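Long-range contacts in lysin (Bacillus phage PBC5, PDB 6ILU), which probably binds the bacterial cell wall as the SH3b-type targeting domain of a phage endolysin, directing the enzyme to its peptidoglycan substrate: residues 8-12 / 114-118; 46-50 / 61-65; 117-122 / 132-137. All blocks are in the same frame, centred on the assembly; numbering follows the deposited sequence.

Contact 1 of 3, residues 8-12 / 114-118; sequences EPEGI and AHNRV. With EDO (1,2-ethanediol), chain J.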
# COMPACT_ATOMS: atom_id res chain seq x y z
N GLU A 8 -2.62 -0.58 -12.35
CA GLU A 8 -1.55 -1.51 -12.00
C GLU A 8 -2.17 -2.82 -11.52
O GLU A 8 -2.94 -2.84 -10.57
CB GLU A 8 -0.65 -0.92 -10.90
CG GLU A 8 0.13 0.33 -11.32
CD GLU A 8 1.25 0.00 -12.30
OE1 GLU A 8 1.62 -1.19 -12.41
OE2 GLU A 8 1.75 0.94 -12.96
N PRO A 9 -1.81 -3.94 -12.16
CA PRO A 9 -2.49 -5.18 -11.78
C PRO A 9 -2.08 -5.73 -10.42
O PRO A 9 -2.82 -6.56 -9.87
CB PRO A 9 -2.10 -6.14 -12.90
CG PRO A 9 -0.87 -5.60 -13.47
CD PRO A 9 -0.96 -4.11 -13.35
N GLU A 10 -0.93 -5.33 -9.88
CA GLU A 10 -0.53 -5.84 -8.57
C GLU A 10 0.15 -4.71 -7.83
O GLU A 10 0.63 -3.77 -8.48
CB GLU A 10 0.43 -7.02 -8.66
CG GLU A 10 1.71 -6.71 -9.41
CD GLU A 10 2.69 -7.91 -9.50
OE1 GLU A 10 2.34 -9.02 -9.02
OE2 GLU A 10 3.81 -7.71 -10.04
N GLY A 11 0.20 -4.80 -6.51
CA GLY A 11 0.99 -3.83 -5.74
C GLY A 11 0.24 -2.61 -5.28
O GLY A 11 -0.84 -2.29 -5.79
N ILE A 12 0.87 -1.87 -4.36
CA ILE A 12 0.28 -0.63 -3.86
C ILE A 12 1.26 0.54 -3.92
O ILE A 12 0.92 1.65 -3.50
CB ILE A 12 -0.23 -0.79 -2.42
CG1 ILE A 12 0.89 -1.28 -1.49
CG2 ILE A 12 -1.45 -1.78 -2.37
CD1 ILE A 12 0.51 -1.19 0.03
N ALA A 114 -3.06 4.05 -2.16
CA ALA A 114 -3.41 2.64 -1.95
C ALA A 114 -2.71 2.14 -0.68
O ALA A 114 -1.48 2.17 -0.64
CB ALA A 114 -2.94 1.82 -3.14
N HIS A 115 -3.47 1.72 0.34
CA HIS A 115 -2.90 1.23 1.60
C HIS A 115 -2.79 -0.30 1.67
O HIS A 115 -1.98 -0.82 2.46
CB HIS A 115 -3.70 1.71 2.80
CG HIS A 115 -3.45 3.15 3.15
ND1 HIS A 115 -3.80 4.19 2.30
CD2 HIS A 115 -2.92 3.72 4.25
CE1 HIS A 115 -3.48 5.34 2.87
NE2 HIS A 115 -2.92 5.09 4.05
N ASN A 116 -3.60 -0.99 0.85
CA ASN A 116 -3.56 -2.46 0.76
C ASN A 116 -4.54 -2.83 -0.32
O ASN A 116 -5.43 -2.05 -0.64
CB ASN A 116 -3.92 -3.14 2.13
CG ASN A 116 -2.69 -3.43 2.97
OD1 ASN A 116 -1.71 -3.96 2.45
ND2 ASN A 116 -2.76 -3.18 4.29
N ARG A 117 -4.38 -4.02 -0.89
CA ARG A 117 -5.31 -4.52 -1.91
C ARG A 117 -5.51 -5.99 -1.67
O ARG A 117 -4.53 -6.79 -1.64
CB ARG A 117 -4.77 -4.34 -3.35
CG ARG A 117 -4.68 -2.95 -3.85
CD ARG A 117 -3.86 -2.99 -5.13
NE ARG A 117 -4.63 -3.45 -6.29
CZ ARG A 117 -4.15 -3.39 -7.53
NH1 ARG A 117 -2.89 -2.96 -7.78
NH2 ARG A 117 -4.92 -3.77 -8.54
N VAL A 118 -6.78 -6.39 -1.51
CA VAL A 118 -7.17 -7.76 -1.16
C VAL A 118 -8.48 -8.10 -1.83
O VAL A 118 -9.45 -7.34 -1.69
CB VAL A 118 -7.39 -7.94 0.39
CG1 VAL A 118 -7.76 -9.34 0.70
CG2 VAL A 118 -6.15 -7.48 1.16
C1 EDO J . -2.24 -6.97 -5.03
O1 EDO J . -1.05 -7.22 -5.80
C2 EDO J . -1.74 -6.81 -3.60
O2 EDO J . -0.81 -5.72 -3.62
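Arg117 reaches over to the loop 8-12 and binds two backbone carbonyls with the end of its guanidinium. Glu8 O takes both terminal nitrogens, NH1 at 2.8 Å and NH2 at 3.0 Å; the bonds are bent, with N-H...O angles of 148° and 139°, as expected when two donors converge on one oxygen. Arg117 NH1 has a second, straighter bond to Gly11 O (2.9 Å, 167°), the donor NH1 sitting in the plane of the Gly11 carbonyl. Both acceptors lie close to the guanidinium plane, so the loop is held at the group's edge. A bend at chi3 turns the guanidinium to them, while NE and NH2 are also engaged by Glu132. In this SH3b cell-wall-binding domain the bonds tie the residues leading into strand 13-17 to strand 116-118. Gly11 N donates at 2.8 Å to O1 of 1,2-ethanediol, which probably comes from the crystallisation liquor. Beside the polar end, Ile12 and Arg117 run alongside one another, pointing opposite ways, with Ile12 CG2 3.7 Å from Arg117 CG. Ile12 CB also packs on Ala114 CB at 3.8 Å. Asn116 OD1 accepts from Gly51 N, and His115 ND1 is bonded to Asn113 O.

Contact 2 of 3, residues 46-50 / 61-65; sequences YKVFA and ICLGG. With EDO (1,2-ethanediol), chain J.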
# COMPACT_ATOMS: atom_id res chain seq x y z
N TYR A 46 11.79 -1.22 -5.60
CA TYR A 46 11.11 -2.47 -5.29
C TYR A 46 9.61 -2.25 -5.21
O TYR A 46 9.18 -1.34 -4.51
CB TYR A 46 11.61 -3.05 -3.97
CG TYR A 46 13.06 -3.54 -4.03
CD1 TYR A 46 13.37 -4.76 -4.61
CD2 TYR A 46 14.09 -2.76 -3.51
CE1 TYR A 46 14.69 -5.22 -4.67
CE2 TYR A 46 15.43 -3.19 -3.58
CZ TYR A 46 15.71 -4.43 -4.15
OH TYR A 46 17.03 -4.84 -4.22
N LYS A 47 8.82 -3.10 -5.88
CA LYS A 47 7.37 -3.00 -5.76
C LYS A 47 6.92 -3.37 -4.33
O LYS A 47 7.47 -4.28 -3.70
CB LYS A 47 6.67 -3.91 -6.78
CG LYS A 47 5.12 -3.66 -6.83
CD LYS A 47 4.47 -4.34 -8.07
CE LYS A 47 5.03 -3.76 -9.36
NZ LYS A 47 4.49 -4.49 -10.54
N VAL A 48 5.98 -2.60 -3.80
CA VAL A 48 5.40 -2.84 -2.48
C VAL A 48 4.07 -3.58 -2.66
O VAL A 48 3.20 -3.14 -3.45
CB VAL A 48 5.12 -1.50 -1.78
CG1 VAL A 48 4.42 -1.74 -0.46
CG2 VAL A 48 6.48 -0.73 -1.54
N PHE A 49 3.90 -4.68 -1.93
CA PHE A 49 2.70 -5.48 -2.08
C PHE A 49 1.69 -5.32 -0.95
O PHE A 49 0.50 -5.60 -1.18
CB PHE A 49 3.10 -6.97 -2.24
CG PHE A 49 3.84 -7.20 -3.51
CD1 PHE A 49 5.22 -7.26 -3.51
CD2 PHE A 49 3.16 -7.24 -4.72
CE1 PHE A 49 5.91 -7.39 -4.72
CE2 PHE A 49 3.84 -7.39 -5.94
CZ PHE A 49 5.22 -7.45 -5.94
N ALA A 50 2.13 -4.88 0.21
CA ALA A 50 1.24 -4.71 1.37
C ALA A 50 1.86 -3.75 2.34
O ALA A 50 3.08 -3.53 2.34
CB ALA A 50 0.97 -6.05 2.08
N ILE A 61 6.42 -2.09 5.16
CA ILE A 61 5.96 -2.40 3.82
C ILE A 61 6.50 -3.77 3.45
O ILE A 61 7.58 -4.15 3.88
CB ILE A 61 6.43 -1.38 2.76
CG1 ILE A 61 7.91 -1.01 2.97
CG2 ILE A 61 5.55 -0.10 2.78
CD1 ILE A 61 8.50 -0.20 1.78
N CYS A 62 5.71 -4.52 2.67
CA CYS A 62 6.07 -5.88 2.30
C CYS A 62 6.57 -5.88 0.87
O CYS A 62 5.83 -5.49 -0.06
CB CYS A 62 4.85 -6.77 2.43
SG CYS A 62 5.42 -8.52 2.22
N LEU A 63 7.81 -6.32 0.66
CA LEU A 63 8.39 -6.35 -0.69
C LEU A 63 8.24 -7.70 -1.40
O LEU A 63 8.80 -7.91 -2.46
CB LEU A 63 9.89 -5.96 -0.64
CG LEU A 63 10.12 -4.61 0.04
CD1 LEU A 63 11.60 -4.26 0.00
CD2 LEU A 63 9.27 -3.49 -0.61
N GLY A 64 7.46 -8.60 -0.83
CA GLY A 64 7.26 -9.90 -1.47
C GLY A 64 6.27 -10.71 -0.69
O GLY A 64 5.03 -10.60 -0.88
N GLY A 65 6.79 -11.56 0.18
CA GLY A 65 5.95 -12.39 1.02
C GLY A 65 6.29 -12.20 2.49
O GLY A 65 6.85 -11.19 2.87
C1 EDO J . -2.24 -6.97 -5.03
O1 EDO J . -1.05 -7.22 -5.80
C2 EDO J . -1.74 -6.81 -3.60
O2 EDO J . -0.81 -5.72 -3.62
O HOH W 1 9.46 -6.03 -4.25
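The beta hairpin of strands 46-52 and 60-62 supplies this contact, and two backbone hydrogen bonds join the segments. Phe49 N donates to Cys62 O at 2.8 Å with an almost linear N-H...O angle of 178°, and Cys62 N donates to Ala50 O at 2.8 Å. The same carbonyl of Ala50 receives a CA-H...O contact from Ile61. Farther along, direct pairing gives way to a bridge: one water donates to both Lys47 O and Leu63 O. The segments 46-50 and 61-64 run 106° apart end to end, so they cross, and regular pairing does not continue past Cys62.

The side chains are divided between an apolar cluster and the ring of Phe49. Val48 and Ile61 run roughly perpendicular to each other. With CG1 anti to the backbone nitrogen (chi1 175°), Val48 spreads its two methyls, CG1 onto Ile61 CG2 at 3.8 Å and CG2 onto Leu63 CD2 at 4.0 Å. Leu63 CD2 also lies against Tyr46 CB, whereas the Tyr46 hydroxyl is bonded to Lys42 O. The Phe49 ring presents its edge to the backbone of the turning chain: Leu63 O lies near the ring plane, 3.7 Å from Phe49 CE1, and Gly64 N approaches CD1 obliquely. Ala50 CB and Cys62 CB touch beside the paired backbones. Phe49 O accepts from O2 of 1,2-ethanediol, whereas Ala50 N is buried without a partner in the model.

Ile61 continues onto Ala15, Ile77 and Trp79, while Val48 reaches Ala15 and Ile12. An antiparallel hairpin with apolar side chains directed onto neighbouring strands is consistent with the SH3b fold, in which such hairpins build a curled antiparallel sheet.

Contact 3 of 3, residues 117-122 / 132-137; sequences RVGGYV and EEHVTI. With SO4 (sulfate ion), chain C.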
# COMPACT_ATOMS: atom_id res chain seq x y z
N ARG A 117 -4.38 -4.02 -0.89
CA ARG A 117 -5.31 -4.52 -1.91
C ARG A 117 -5.51 -5.99 -1.67
O ARG A 117 -4.53 -6.79 -1.64
CB ARG A 117 -4.77 -4.34 -3.35
CG ARG A 117 -4.68 -2.95 -3.85
CD ARG A 117 -3.86 -2.99 -5.13
NE ARG A 117 -4.63 -3.45 -6.29
CZ ARG A 117 -4.15 -3.39 -7.53
NH1 ARG A 117 -2.89 -2.96 -7.78
NH2 ARG A 117 -4.92 -3.77 -8.54
N VAL A 118 -6.78 -6.39 -1.51
CA VAL A 118 -7.17 -7.76 -1.16
C VAL A 118 -8.48 -8.10 -1.83
O VAL A 118 -9.45 -7.34 -1.69
CB VAL A 118 -7.39 -7.94 0.39
CG1 VAL A 118 -7.76 -9.34 0.70
CG2 VAL A 118 -6.15 -7.48 1.16
N GLY A 119 -8.54 -9.24 -2.53
CA GLY A 119 -9.84 -9.74 -2.96
C GLY A 119 -10.65 -8.83 -3.85
O GLY A 119 -11.89 -8.91 -3.83
N GLY A 120 -9.97 -8.02 -4.65
CA GLY A 120 -10.67 -7.11 -5.56
C GLY A 120 -11.10 -5.80 -4.92
O GLY A 120 -11.95 -5.07 -5.49
N TYR A 121 -10.57 -5.51 -3.73
CA TYR A 121 -10.87 -4.25 -3.04
C TYR A 121 -9.57 -3.57 -2.69
O TYR A 121 -8.59 -4.24 -2.39
CB TYR A 121 -11.60 -4.49 -1.71
CG TYR A 121 -13.05 -4.94 -1.89
CD1 TYR A 121 -14.08 -4.09 -1.51
CD2 TYR A 121 -13.36 -6.21 -2.35
CE1 TYR A 121 -15.41 -4.50 -1.66
CE2 TYR A 121 -14.70 -6.60 -2.54
CZ TYR A 121 -15.69 -5.73 -2.16
OH TYR A 121 -17.02 -6.07 -2.27
N VAL A 122 -9.62 -2.24 -2.65
CA VAL A 122 -8.45 -1.45 -2.25
C VAL A 122 -8.79 -0.57 -1.06
O VAL A 122 -9.89 -0.01 -0.97
CB VAL A 122 -7.92 -0.61 -3.45
CG1 VAL A 122 -9.02 0.36 -4.08
CG2 VAL A 122 -6.65 0.20 -3.06
N GLU A 132 -12.38 -2.53 -6.66
CA GLU A 132 -11.44 -1.96 -7.63
C GLU A 132 -12.12 -1.60 -8.95
O GLU A 132 -11.57 -0.78 -9.70
CB GLU A 132 -10.28 -2.93 -7.91
CG GLU A 132 -9.40 -3.09 -6.64
CD GLU A 132 -8.08 -3.82 -6.86
OE1 GLU A 132 -7.77 -4.22 -8.01
OE2 GLU A 132 -7.37 -3.99 -5.84
N GLU A 133 -13.28 -2.21 -9.24
CA GLU A 133 -13.99 -1.90 -10.48
C GLU A 133 -14.40 -0.42 -10.53
O GLU A 133 -14.67 0.10 -11.62
CB GLU A 133 -15.22 -2.79 -10.67
CG GLU A 133 -16.31 -2.52 -9.72
CD GLU A 133 -17.38 -3.60 -9.72
OE1 GLU A 133 -18.49 -3.32 -10.19
OE2 GLU A 133 -17.09 -4.73 -9.26
N HIS A 134 -14.48 0.25 -9.39
CA HIS A 134 -14.96 1.63 -9.38
C HIS A 134 -13.85 2.68 -9.43
O HIS A 134 -14.13 3.88 -9.50
CB HIS A 134 -15.81 1.89 -8.14
CG HIS A 134 -17.07 1.08 -8.10
ND1 HIS A 134 -17.95 1.03 -9.15
CD2 HIS A 134 -17.61 0.33 -7.11
CE1 HIS A 134 -18.97 0.25 -8.83
NE2 HIS A 134 -18.80 -0.16 -7.59
N VAL A 135 -12.60 2.24 -9.38
CA VAL A 135 -11.48 3.18 -9.31
C VAL A 135 -10.37 2.81 -10.26
O VAL A 135 -10.28 1.68 -10.72
CB VAL A 135 -10.89 3.21 -7.87
CG1 VAL A 135 -11.90 3.85 -6.88
CG2 VAL A 135 -10.42 1.80 -7.43
N THR A 136 -9.50 3.78 -10.57
CA THR A 136 -8.22 3.49 -11.17
C THR A 136 -7.15 3.48 -10.07
O THR A 136 -7.25 4.24 -9.09
CB THR A 136 -7.82 4.50 -12.25
OG1 THR A 136 -7.91 5.85 -11.74
CG2 THR A 136 -8.79 4.39 -13.50
N ILE A 137 -6.15 2.61 -10.23
CA ILE A 137 -5.03 2.50 -9.29
C ILE A 137 -3.80 2.60 -10.15
O ILE A 137 -3.55 1.70 -10.95
CB ILE A 137 -5.02 1.16 -8.53
CG1 ILE A 137 -6.32 0.98 -7.73
CG2 ILE A 137 -3.73 1.02 -7.62
CD1 ILE A 137 -6.48 -0.43 -7.08
S SO4 C . -20.74 -1.28 -4.73
O1 SO4 C . -21.21 -2.40 -3.94
O2 SO4 C . -19.48 -0.74 -4.25
O3 SO4 C . -20.60 -1.82 -6.10
O4 SO4 C . -21.75 -0.23 -4.69
O HOH W 2 -7.37 -6.69 -4.88
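A single carboxylate, that of Glu132, is joined side-on by Arg117 and is also tied through water to the tip of a tight turn. Arg117 NE meets Glu132 OE2 at 2.8 Å and Arg117 NH2 meets Glu132 OE1 at 2.9 Å, with N-H...O angles of 164° and 165°. This two-pronged salt bridge is not coplanar: guanidinium and carboxylate planes lie 47° apart, and each nitrogen approaches from above the carboxylate plane. A water donates to Glu132 OE2 and accepts from Gly120 N. The backbone adds Glu132 N to Gly120 O at 2.8 Å, leaving Glu132 CG only 3.4 Å from that same carbonyl oxygen. Ile137 CD1 lies over one guanidinium face, 3.5 Å above its plane and nearer the edge of the group than its centre, while Glu132 binds at the edge. The end of Ile137, CD1, meets Val122 CB head on at 3.9 Å, and Val122 CG1 packs on Val135 CG2. Residues 118-121 form a type I' beta turn, typical of a beta hairpin with a two-residue loop (Gly119, Gly120); here it connects strands 116-118 and 121-123 and is fastened to the 3-10 segment 132-134.

Contacts 1 and 3 share Arg117, whose guanidinium spans two kinds of partner: backbone carbonyls of 8-12 in the first, the carboxylate of Glu132 in the second. Their centres are about 7 Å apart, and Glu8 N also bonds to Ile137 O, so the two join the N-terminal loop to both strands 116-118 and 135-138. Contact 2, about 17 Å from contact 3 between centres, is instead a hairpin held by strand pairing and apolar packing; it meets contact 1 through a probable hydrogen bond from Ile12 N to Val48 O and through their common 1,2-ethanediol. All three are partly buried, contact 1 lying closest to the chain centre and contact 3 farthest out.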